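Local structure of probable porin (Pseudomonas aeruginosa, 2Y0H) at residues 259-273 and 294-308. The protein probably forms a substrate-permeable channel across the outer membrane, as a beta-barrel porin of the OprD family. Numbering follows the deposited sequence.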
ATOM      1  N   HIS A 259     -10.583   2.807 -21.722  1.00 36.87           N
ATOM      2  CA  HIS A 259      -9.430   3.672 -21.459  1.00 36.91           C
ATOM      3  C   HIS A 259      -9.560   4.402 -20.127  1.00 34.66           C
ATOM      4  O   HIS A 259     -10.667   4.657 -19.677  1.00 33.01           O
ATOM      5  CB  HIS A 259      -9.326   4.746 -22.540  1.00 32.47           C
ATOM      6  CG  HIS A 259      -9.343   4.210 -23.935  1.00 35.11           C
ATOM      7  ND1 HIS A 259      -8.193   3.993 -24.662  1.00 29.12           N
ATOM      8  CD2 HIS A 259     -10.372   3.867 -24.743  1.00 33.20           C
ATOM      9  CE1 HIS A 259      -8.514   3.533 -25.857  1.00 35.33           C
ATOM     10  NE2 HIS A 259      -9.831   3.446 -25.931  1.00 33.53           N
ATOM     11  N   ALA A 260      -8.430   4.756 -19.518  1.00 29.60           N
ATOM     12  CA  ALA A 260      -8.418   5.694 -18.390  1.00 32.43           C
ATOM     13  C   ALA A 260      -7.225   6.635 -18.491  1.00 30.82           C
ATOM     14  O   ALA A 260      -6.114   6.204 -18.787  1.00 34.98           O
ATOM     15  CB  ALA A 260      -8.416   4.961 -17.052  1.00 30.89           C
ATOM     16  N   PHE A 261      -7.469   7.919 -18.247  1.00 33.64           N
ATOM     17  CA  PHE A 261      -6.454   8.960 -18.353  1.00 33.85           C
ATOM     18  C   PHE A 261      -6.357   9.720 -17.032  1.00 31.92           C
ATOM     19  O   PHE A 261      -7.341  10.288 -16.560  1.00 29.12           O
ATOM     20  CB  PHE A 261      -6.805   9.946 -19.477  1.00 33.58           C
ATOM     21  CG  PHE A 261      -7.145   9.289 -20.801  1.00 37.17           C
ATOM     22  CD1 PHE A 261      -6.158   9.036 -21.741  1.00 34.60           C
ATOM     23  CD2 PHE A 261      -8.454   8.946 -21.109  1.00 36.12           C
ATOM     24  CE1 PHE A 261      -6.462   8.443 -22.951  1.00 32.27           C
ATOM     25  CE2 PHE A 261      -8.762   8.349 -22.327  1.00 34.02           C
ATOM     26  CZ  PHE A 261      -7.763   8.103 -23.246  1.00 35.68           C
ATOM     27  N   GLY A 262      -5.165   9.737 -16.441  1.00 32.54           N
ATOM     28  CA  GLY A 262      -4.990  10.332 -15.127  1.00 31.03           C
ATOM     29  C   GLY A 262      -3.911  11.397 -15.019  1.00 30.50           C
ATOM     30  O   GLY A 262      -2.887  11.349 -15.711  1.00 29.36           O
ATOM     31  N   ILE A 263      -4.166  12.368 -14.145  1.00 27.26           N
ATOM     32  CA  ILE A 263      -3.182  13.357 -13.735  1.00 29.14           C
ATOM     33  C   ILE A 263      -3.100  13.359 -12.210  1.00 30.41           C
ATOM     34  O   ILE A 263      -4.122  13.316 -11.511  1.00 27.88           O
ATOM     35  CB  ILE A 263      -3.573  14.790 -14.160  1.00 32.53           C
ATOM     36  CG1 ILE A 263      -3.930  14.840 -15.640  1.00 39.96           C
ATOM     37  CG2 ILE A 263      -2.439  15.758 -13.897  1.00 26.38           C
ATOM     38  CD1 ILE A 263      -3.954  16.249 -16.183  1.00 42.02           C
ATOM     39  N   GLY A 264      -1.878  13.413 -11.707  1.00 26.99           N
ATOM     40  CA  GLY A 264      -1.638  13.504 -10.288  1.00 26.46           C
ATOM     41  C   GLY A 264      -0.737  14.673  -9.968  1.00 30.19           C
ATOM     42  O   GLY A 264       0.188  14.996 -10.731  1.00 30.10           O
ATOM     43  N   VAL A 265      -1.026  15.330  -8.854  1.00 27.79           N
ATOM     44  CA  VAL A 265      -0.151  16.362  -8.324  1.00 26.22           C
ATOM     45  C   VAL A 265       0.099  16.051  -6.855  1.00 27.66           C
ATOM     46  O   VAL A 265      -0.784  15.548  -6.162  1.00 28.90           O
ATOM     47  CB  VAL A 265      -0.762  17.789  -8.449  1.00 31.01           C
ATOM     48  CG1 VAL A 265      -0.878  18.190  -9.890  1.00 30.12           C
ATOM     49  CG2 VAL A 265      -2.129  17.858  -7.772  1.00 33.21           C
ATOM     50  N   GLN A 266       1.294  16.380  -6.380  1.00 26.06           N
ATOM     51  CA  GLN A 266       1.723  16.016  -5.036  1.00 28.61           C
ATOM     52  C   GLN A 266       2.736  17.051  -4.574  1.00 27.97           C
ATOM     53  O   GLN A 266       3.607  17.471  -5.342  1.00 29.69           O
ATOM     54  CB  GLN A 266       2.352  14.615  -5.054  1.00 25.39           C
ATOM     55  CG  GLN A 266       2.742  14.022  -3.695  1.00 24.16           C
ATOM     56  CD  GLN A 266       2.815  12.500  -3.755  1.00 30.93           C
ATOM     57  OE1 GLN A 266       1.783  11.827  -3.910  1.00 28.35           O
ATOM     58  NE2 GLN A 266       4.035  11.948  -3.673  1.00 27.49           N
ATOM     59  N   LYS A 267       2.632  17.446  -3.316  1.00 29.29           N
ATOM     60  CA  LYS A 267       3.476  18.500  -2.791  1.00 33.32           C
ATOM     61  C   LYS A 267       3.853  18.244  -1.318  1.00 30.89           C
ATOM     62  O   LYS A 267       2.989  18.149  -0.455  1.00 32.72           O
ATOM     63  CB  LYS A 267       2.743  19.829  -2.964  1.00 32.99           C
ATOM     64  CG  LYS A 267       3.502  21.064  -2.544  1.00 44.20           C
ATOM     65  CD  LYS A 267       2.698  22.332  -2.887  1.00 51.31           C
ATOM     66  CE  LYS A 267       2.456  22.487  -4.408  1.00 59.71           C
ATOM     67  NZ  LYS A 267       1.410  21.569  -4.994  1.00 55.81           N
ATOM     68  N   MET A 268       5.146  18.107  -1.056  1.00 27.92           N
ATOM     69  CA  MET A 268       5.672  18.018   0.309  1.00 31.44           C
ATOM     70  C   MET A 268       5.976  19.427   0.818  1.00 31.46           C
ATOM     71  O   MET A 268       6.635  20.217   0.139  1.00 31.47           O
ATOM     72  CB  MET A 268       6.960  17.182   0.356  1.00 25.38           C
ATOM     73  CG  MET A 268       6.839  15.762  -0.196  1.00 26.31           C
ATOM     74  SD  MET A 268       5.688  14.736   0.776  1.00 29.46           S
ATOM     75  CE  MET A 268       4.335  14.603  -0.403  1.00 27.10           C
ATOM     76  N   ILE A 269       5.495  19.733   2.016  1.00 32.92           N
ATOM     77  CA  ILE A 269       5.735  21.025   2.641  1.00 28.88           C
ATOM     78  C   ILE A 269       6.315  20.818   4.025  1.00 34.22           C
ATOM     79  O   ILE A 269       5.810  19.997   4.806  1.00 29.18           O
ATOM     80  CB  ILE A 269       4.435  21.811   2.766  1.00 35.46           C
ATOM     81  CG1 ILE A 269       3.783  21.954   1.379  1.00 34.02           C
ATOM     82  CG2 ILE A 269       4.692  23.161   3.422  1.00 37.92           C
ATOM     83  CD1 ILE A 269       2.295  22.253   1.409  1.00 38.04           C
ATOM     84  N   GLY A 270       7.364  21.578   4.334  1.00 33.38           N
ATOM     85  CA  GLY A 270       8.044  21.480   5.617  1.00 31.91           C
ATOM     86  C   GLY A 270       9.432  20.927   5.384  1.00 32.12           C
ATOM     87  O   GLY A 270       9.821  20.686   4.243  1.00 32.47           O
ATOM     88  N   ASN A 271      10.209  20.710   6.434  1.00 34.19           N
ATOM     89  CA  ASN A 271      11.566  20.246   6.147  1.00 36.59           C
ATOM     90  C   ASN A 271      11.752  18.726   6.082  1.00 34.38           C
ATOM     91  O   ASN A 271      12.826  18.262   5.695  1.00 32.15           O
ATOM     92  CB  ASN A 271      12.610  20.906   7.055  1.00 45.87           C
ATOM     93  CG  ASN A 271      12.761  20.192   8.351  1.00 46.46           C
ATOM     94  OD1 ASN A 271      11.769  19.934   9.034  1.00 49.55           O
ATOM     95  ND2 ASN A 271      13.997  19.832   8.698  1.00 40.16           N
ATOM     96  N   ASP A 272      10.708  17.958   6.419  1.00 30.76           N
ATOM     97  CA  ASP A 272      10.786  16.495   6.390  1.00 29.32           C
ATOM     98  C   ASP A 272      10.093  15.823   5.200  1.00 28.67           C
ATOM     99  O   ASP A 272       9.127  16.339   4.646  1.00 28.46           O
ATOM    100  CB  ASP A 272      10.233  15.899   7.691  1.00 28.49           C
ATOM    101  CG  ASP A 272      11.107  16.219   8.886  1.00 33.62           C
ATOM    102  OD1 ASP A 272      12.344  16.153   8.726  1.00 34.07           O
ATOM    103  OD2 ASP A 272      10.563  16.551   9.968  1.00 31.16           O
ATOM    104  N   ALA A 273      10.594  14.653   4.832  1.00 27.22           N
ATOM    105  CA  ALA A 273       9.867  13.762   3.949  1.00 28.05           C
ATOM    106  C   ALA A 273       8.575  13.323   4.634  1.00 26.07           C
ATOM    107  O   ALA A 273       8.447  13.411   5.846  1.00 25.49           O
ATOM    108  CB  ALA A 273      10.720  12.539   3.606  1.00 25.02           C
ATOM    109  N   PHE A 294       8.205   9.668  -4.267  1.00 29.23           N
ATOM    110  CA  PHE A 294       8.106  11.105  -4.550  1.00 26.14           C
ATOM    111  C   PHE A 294       7.583  11.899  -3.354  1.00 27.49           C
ATOM    112  O   PHE A 294       6.741  12.793  -3.490  1.00 27.84           O
ATOM    113  CB  PHE A 294       7.250  11.342  -5.802  1.00 30.45           C
ATOM    114  CG  PHE A 294       7.940  10.943  -7.071  1.00 28.06           C
ATOM    115  CD1 PHE A 294       7.993   9.613  -7.453  1.00 26.71           C
ATOM    116  CD2 PHE A 294       8.579  11.892  -7.854  1.00 24.31           C
ATOM    117  CE1 PHE A 294       8.655   9.235  -8.615  1.00 24.80           C
ATOM    118  CE2 PHE A 294       9.244  11.521  -9.024  1.00 25.48           C
ATOM    119  CZ  PHE A 294       9.285  10.190  -9.396  1.00 25.36           C
ATOM    120  N   THR A 295       8.090  11.554  -2.176  1.00 25.29           N
ATOM    121  CA  THR A 295       7.714  12.217  -0.934  1.00 28.00           C
ATOM    122  C   THR A 295       8.946  12.754  -0.210  1.00 28.06           C
ATOM    123  O   THR A 295       8.946  12.879   1.008  1.00 29.17           O
ATOM    124  CB  THR A 295       6.946  11.260   0.003  1.00 28.80           C
ATOM    125  OG1 THR A 295       7.694  10.042   0.171  1.00 23.61           O
ATOM    126  CG2 THR A 295       5.552  10.943  -0.585  1.00 28.84           C
ATOM    127  N   ARG A 296       9.994  13.071  -0.967  1.00 30.04           N
ATOM    128  CA  ARG A 296      11.246  13.560  -0.378  1.00 30.89           C
ATOM    129  C   ARG A 296      11.062  14.988   0.122  1.00 27.48           C
ATOM    130  O   ARG A 296      10.098  15.652  -0.265  1.00 26.33           O
ATOM    131  CB  ARG A 296      12.389  13.455  -1.396  1.00 31.06           C
ATOM    132  CG  ARG A 296      12.773  12.016  -1.696  1.00 32.31           C
ATOM    133  CD  ARG A 296      13.619  11.889  -2.943  1.00 33.81           C
ATOM    134  NE  ARG A 296      14.954  12.443  -2.749  1.00 37.00           N
ATOM    135  CZ  ARG A 296      15.965  12.245  -3.590  1.00 39.66           C
ATOM    136  NH1 ARG A 296      15.784  11.506  -4.677  1.00 35.23           N
ATOM    137  NH2 ARG A 296      17.154  12.780  -3.342  1.00 32.03           N
ATOM    138  N   PRO A 297      11.971  15.466   0.992  1.00 31.09           N
ATOM    139  CA  PRO A 297      11.700  16.772   1.622  1.00 28.83           C
ATOM    140  C   PRO A 297      11.457  17.875   0.576  1.00 33.16           C
ATOM    141  O   PRO A 297      12.259  18.029  -0.352  1.00 33.15           O
ATOM    142  CB  PRO A 297      12.973  17.046   2.436  1.00 30.55           C
ATOM    143  CG  PRO A 297      13.614  15.678   2.638  1.00 26.09           C
ATOM    144  CD  PRO A 297      13.268  14.890   1.414  1.00 27.87           C
ATOM    145  N   GLN A 298      10.347  18.594   0.708  1.00 27.81           N
ATOM    146  CA  GLN A 298      10.002  19.701  -0.191  1.00 34.09           C
ATOM    147  C   GLN A 298       9.718  19.342  -1.662  1.00 30.96           C
ATOM    148  O   GLN A 298       9.648  20.222  -2.512  1.00 32.24           O
ATOM    149  CB  GLN A 298      11.066  20.803  -0.122  1.00 37.10           C
ATOM    150  CG  GLN A 298      11.155  21.460   1.235  1.00 44.27           C
ATOM    151  CD  GLN A 298      12.199  22.549   1.293  1.00 54.88           C
ATOM    152  OE1 GLN A 298      13.395  22.271   1.367  1.00 61.01           O
ATOM    153  NE2 GLN A 298      11.753  23.801   1.264  1.00 59.44           N
ATOM    154  N   GLU A 299       9.540  18.065  -1.967  1.00 31.77           N
ATOM    155  CA  GLU A 299       9.366  17.667  -3.355  1.00 30.31           C
ATOM    156  C   GLU A 299       7.993  18.017  -3.938  1.00 29.84           C
ATOM    157  O   GLU A 299       6.969  17.780  -3.313  1.00 31.39           O
ATOM    158  CB  GLU A 299       9.619  16.179  -3.510  1.00 27.61           C
ATOM    159  CG  GLU A 299       9.626  15.701  -4.950  1.00 27.59           C
ATOM    160  CD  GLU A 299      10.139  14.282  -5.046  1.00 29.05           C
ATOM    161  OE1 GLU A 299      10.232  13.633  -3.990  1.00 31.27           O
ATOM    162  OE2 GLU A 299      10.453  13.812  -6.157  1.00 31.04           O
ATOM    163  N   LYS A 300       7.993  18.573  -5.141  1.00 29.48           N
ATOM    164  CA  LYS A 300       6.765  18.819  -5.892  1.00 30.02           C
ATOM    165  C   LYS A 300       6.783  17.910  -7.106  1.00 28.44           C
ATOM    166  O   LYS A 300       7.780  17.847  -7.814  1.00 31.78           O
ATOM    167  CB  LYS A 300       6.707  20.270  -6.377  1.00 33.40           C
ATOM    168  CG  LYS A 300       6.550  21.327  -5.288  1.00 35.06           C
ATOM    169  CD  LYS A 300       6.902  22.703  -5.859  1.00 40.75           C
ATOM    170  CE  LYS A 300       6.638  23.834  -4.868  1.00 48.25           C
ATOM    171  NZ  LYS A 300       7.437  25.052  -5.186  1.00 52.53           N
ATOM    172  N   SER A 301       5.690  17.202  -7.355  1.00 26.20           N
ATOM    173  CA  SER A 301       5.674  16.255  -8.464  1.00 29.39           C
ATOM    174  C   SER A 301       4.317  16.195  -9.121  1.00 28.76           C
ATOM    175  O   SER A 301       3.287  16.474  -8.492  1.00 26.25           O
ATOM    176  CB  SER A 301       6.088  14.849  -8.000  1.00 27.24           C
ATOM    177  OG  SER A 301       5.244  14.380  -6.957  1.00 28.69           O
ATOM    178  N   TRP A 302       4.328  15.843 -10.398  1.00 27.55           N
ATOM    179  CA  TRP A 302       3.105  15.638 -11.140  1.00 25.83           C
ATOM    180  C   TRP A 302       3.178  14.301 -11.861  1.00 29.42           C
ATOM    181  O   TRP A 302       4.265  13.786 -12.135  1.00 28.11           O
ATOM    182  CB  TRP A 302       2.860  16.791 -12.125  1.00 29.09           C
ATOM    183  CG  TRP A 302       4.017  17.097 -13.046  1.00 29.36           C
ATOM    184  CD1 TRP A 302       5.010  18.027 -12.846  1.00 30.83           C
ATOM    185  CD2 TRP A 302       4.293  16.489 -14.310  1.00 30.27           C
ATOM    186  NE1 TRP A 302       5.883  18.030 -13.912  1.00 27.61           N
ATOM    187  CE2 TRP A 302       5.468  17.098 -14.824  1.00 30.85           C
ATOM    188  CE3 TRP A 302       3.660  15.498 -15.067  1.00 27.54           C
ATOM    189  CZ2 TRP A 302       6.022  16.740 -16.052  1.00 24.67           C
ATOM    190  CZ3 TRP A 302       4.215  15.145 -16.292  1.00 30.32           C
ATOM    191  CH2 TRP A 302       5.387  15.765 -16.770  1.00 27.04           C
ATOM    192  N   GLN A 303       2.012  13.749 -12.170  1.00 27.01           N
ATOM    193  CA  GLN A 303       1.922  12.436 -12.772  1.00 25.14           C
ATOM    194  C   GLN A 303       1.009  12.470 -13.993  1.00 24.26           C
ATOM    195  O   GLN A 303       0.009  13.192 -14.015  1.00 26.14           O
ATOM    196  CB  GLN A 303       1.379  11.418 -11.747  1.00 23.03           C
ATOM    197  CG  GLN A 303       1.006  10.084 -12.370  1.00 25.07           C
ATOM    198  CD  GLN A 303       0.456   9.037 -11.402  1.00 26.22           C
ATOM    199  OE1 GLN A 303       0.132   7.930 -11.827  1.00 25.59           O
ATOM    200  NE2 GLN A 303       0.362   9.371 -10.114  1.00 22.35           N
ATOM    201  N   LEU A 304       1.377  11.697 -15.007  1.00 26.08           N
ATOM    202  CA  LEU A 304       0.467  11.325 -16.086  1.00 30.03           C
ATOM    203  C   LEU A 304       0.390   9.795 -16.149  1.00 30.47           C
ATOM    204  O   LEU A 304       1.414   9.104 -16.087  1.00 29.51           O
ATOM    205  CB  LEU A 304       0.935  11.895 -17.428  1.00 27.47           C
ATOM    206  CG  LEU A 304       0.978  13.428 -17.525  1.00 28.76           C
ATOM    207  CD1 LEU A 304       1.552  13.867 -18.868  1.00 35.70           C
ATOM    208  CD2 LEU A 304      -0.390  14.050 -17.299  1.00 28.83           C
ATOM    209  N   ARG A 305      -0.826   9.272 -16.256  1.00 31.47           N
ATOM    210  CA  ARG A 305      -1.044   7.832 -16.286  1.00 29.02           C
ATOM    211  C   ARG A 305      -2.103   7.436 -17.319  1.00 28.75           C
ATOM    212  O   ARG A 305      -3.145   8.083 -17.445  1.00 28.38           O
ATOM    213  CB  ARG A 305      -1.473   7.342 -14.903  1.00 25.58           C
ATOM    214  CG  ARG A 305      -1.915   5.891 -14.875  1.00 27.07           C
ATOM    215  CD  ARG A 305      -2.288   5.437 -13.446  1.00 26.52           C
ATOM    216  NE  ARG A 305      -2.875   4.102 -13.472  1.00 26.86           N
ATOM    217  CZ  ARG A 305      -2.883   3.252 -12.445  1.00 32.49           C
ATOM    218  NH1 ARG A 305      -2.335   3.578 -11.267  1.00 21.60           N
ATOM    219  NH2 ARG A 305      -3.442   2.062 -12.609  1.00 27.87           N
ATOM    220  N   TYR A 306      -1.837   6.349 -18.032  1.00 28.71           N
ATOM    221  CA  TYR A 306      -2.787   5.822 -18.998  1.00 30.62           C
ATOM    222  C   TYR A 306      -3.050   4.349 -18.737  1.00 29.74           C
ATOM    223  O   TYR A 306      -2.118   3.585 -18.503  1.00 29.08           O
ATOM    224  CB  TYR A 306      -2.260   6.003 -20.418  1.00 27.59           C
ATOM    225  CG  TYR A 306      -3.123   5.325 -21.453  1.00 31.74           C
ATOM    226  CD1 TYR A 306      -4.394   5.805 -21.748  1.00 30.46           C
ATOM    227  CD2 TYR A 306      -2.678   4.193 -22.119  1.00 30.71           C
ATOM    228  CE1 TYR A 306      -5.191   5.179 -22.686  1.00 32.78           C
ATOM    229  CE2 TYR A 306      -3.465   3.570 -23.061  1.00 31.72           C
ATOM    230  CZ  TYR A 306      -4.718   4.063 -23.338  1.00 33.08           C
ATOM    231  OH  TYR A 306      -5.501   3.434 -24.270  1.00 32.14           O
ATOM    232  N   ASP A 307      -4.321   3.962 -18.768  1.00 28.47           N
ATOM    233  CA  ASP A 307      -4.703   2.564 -18.616  1.00 33.92           C
ATOM    234  C   ASP A 307      -5.488   2.074 -19.814  1.00 32.50           C
ATOM    235  O   ASP A 307      -6.276   2.818 -20.399  1.00 31.22           O
ATOM    236  CB  ASP A 307      -5.553   2.353 -17.361  1.00 28.78           C
ATOM    237  CG  ASP A 307      -4.799   2.665 -16.094  1.00 32.72           C
ATOM    238  OD1 ASP A 307      -4.786   3.853 -15.673  1.00 30.23           O
ATOM    239  OD2 ASP A 307      -4.226   1.717 -15.520  1.00 32.64           O
ATOM    240  N   TYR A 308      -5.275   0.813 -20.174  1.00 32.23           N
ATOM    241  CA  TYR A 308      -6.098   0.187 -21.192  1.00 34.46           C
ATOM    242  C   TYR A 308      -6.516  -1.237 -20.811  1.00 36.28           C
ATOM    243  O   TYR A 308      -5.682  -2.062 -20.430  1.00 36.64           O
ATOM    244  CB  TYR A 308      -5.426   0.218 -22.566  1.00 33.54           C
ATOM    245  CG  TYR A 308      -6.395  -0.170 -23.668  1.00 37.35           C
ATOM    246  CD1 TYR A 308      -7.495   0.633 -23.964  1.00 36.58           C
ATOM    247  CD2 TYR A 308      -6.234  -1.354 -24.381  1.00 38.06           C
ATOM    248  CE1 TYR A 308      -8.405   0.273 -24.963  1.00 41.97           C
ATOM    249  CE2 TYR A 308      -7.132  -1.727 -25.373  1.00 42.43           C
ATOM    250  CZ  TYR A 308      -8.213  -0.910 -25.663  1.00 43.60           C
ATOM    251  OH  TYR A 308      -9.102  -1.276 -26.640  1.00 37.97           O
TER
HETATM  252  O   HOH W   1       8.853  18.533   3.009  1.00 34.78           O
HETATM  253  O   HOH W   2       8.720  23.644   2.691  1.00 47.32           O
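Gly270 and Gln298 meet through a water that three groups grip: it donates to Gly270 O (2.7 Å) and Asp272 O and accepts from Gln298 N, joining the two loops. The amide of Gln266 reaches past the strand pairing to the loop before the partner strand, where NE2 donates to Phe294 O at 2.8 Å. Phe294 O lies in the plane of the Gln266 amide, whereas NE2 approaches from well above the plane of the Phe294 carbonyl. CG anti to the backbone N (chi1 -175°) and an extended chain carry it there, along the CG2 methyl of Thr295, while OE1 accepts a bond from Asn287. Beside it, Met268 bends its thioether across Thr295, with SD 3.7 Å from Thr295 CA, and Met268 N donates to Glu299 O. Further along, paired backbone bonds link Gln266 with Ser301, Gly264 with Gln303, Gly262 with Arg305 and Ala260 with Asp307. On the face of these residues, Arg305 holds Asp307 side-on, NE to OD1 (2.9 Å) and NH2 to OD2 (3.0 Å). The other face ends in an aromatic cluster: His259 ND1 shares a 2.8 Å hydrogen bond with Tyr306 OH, rim to rim, while Tyr308 CE1 lies over the imidazole face and Phe261 lies alongside Tyr306. That face also carries Val265, which touches a bound detergent, consistent with a lipid-facing surface. Within the closed antiparallel barrel, strand 244-256 flanks 259-269 through backbone bonds, and strand 318-330 adjoins 300-309 on its far side.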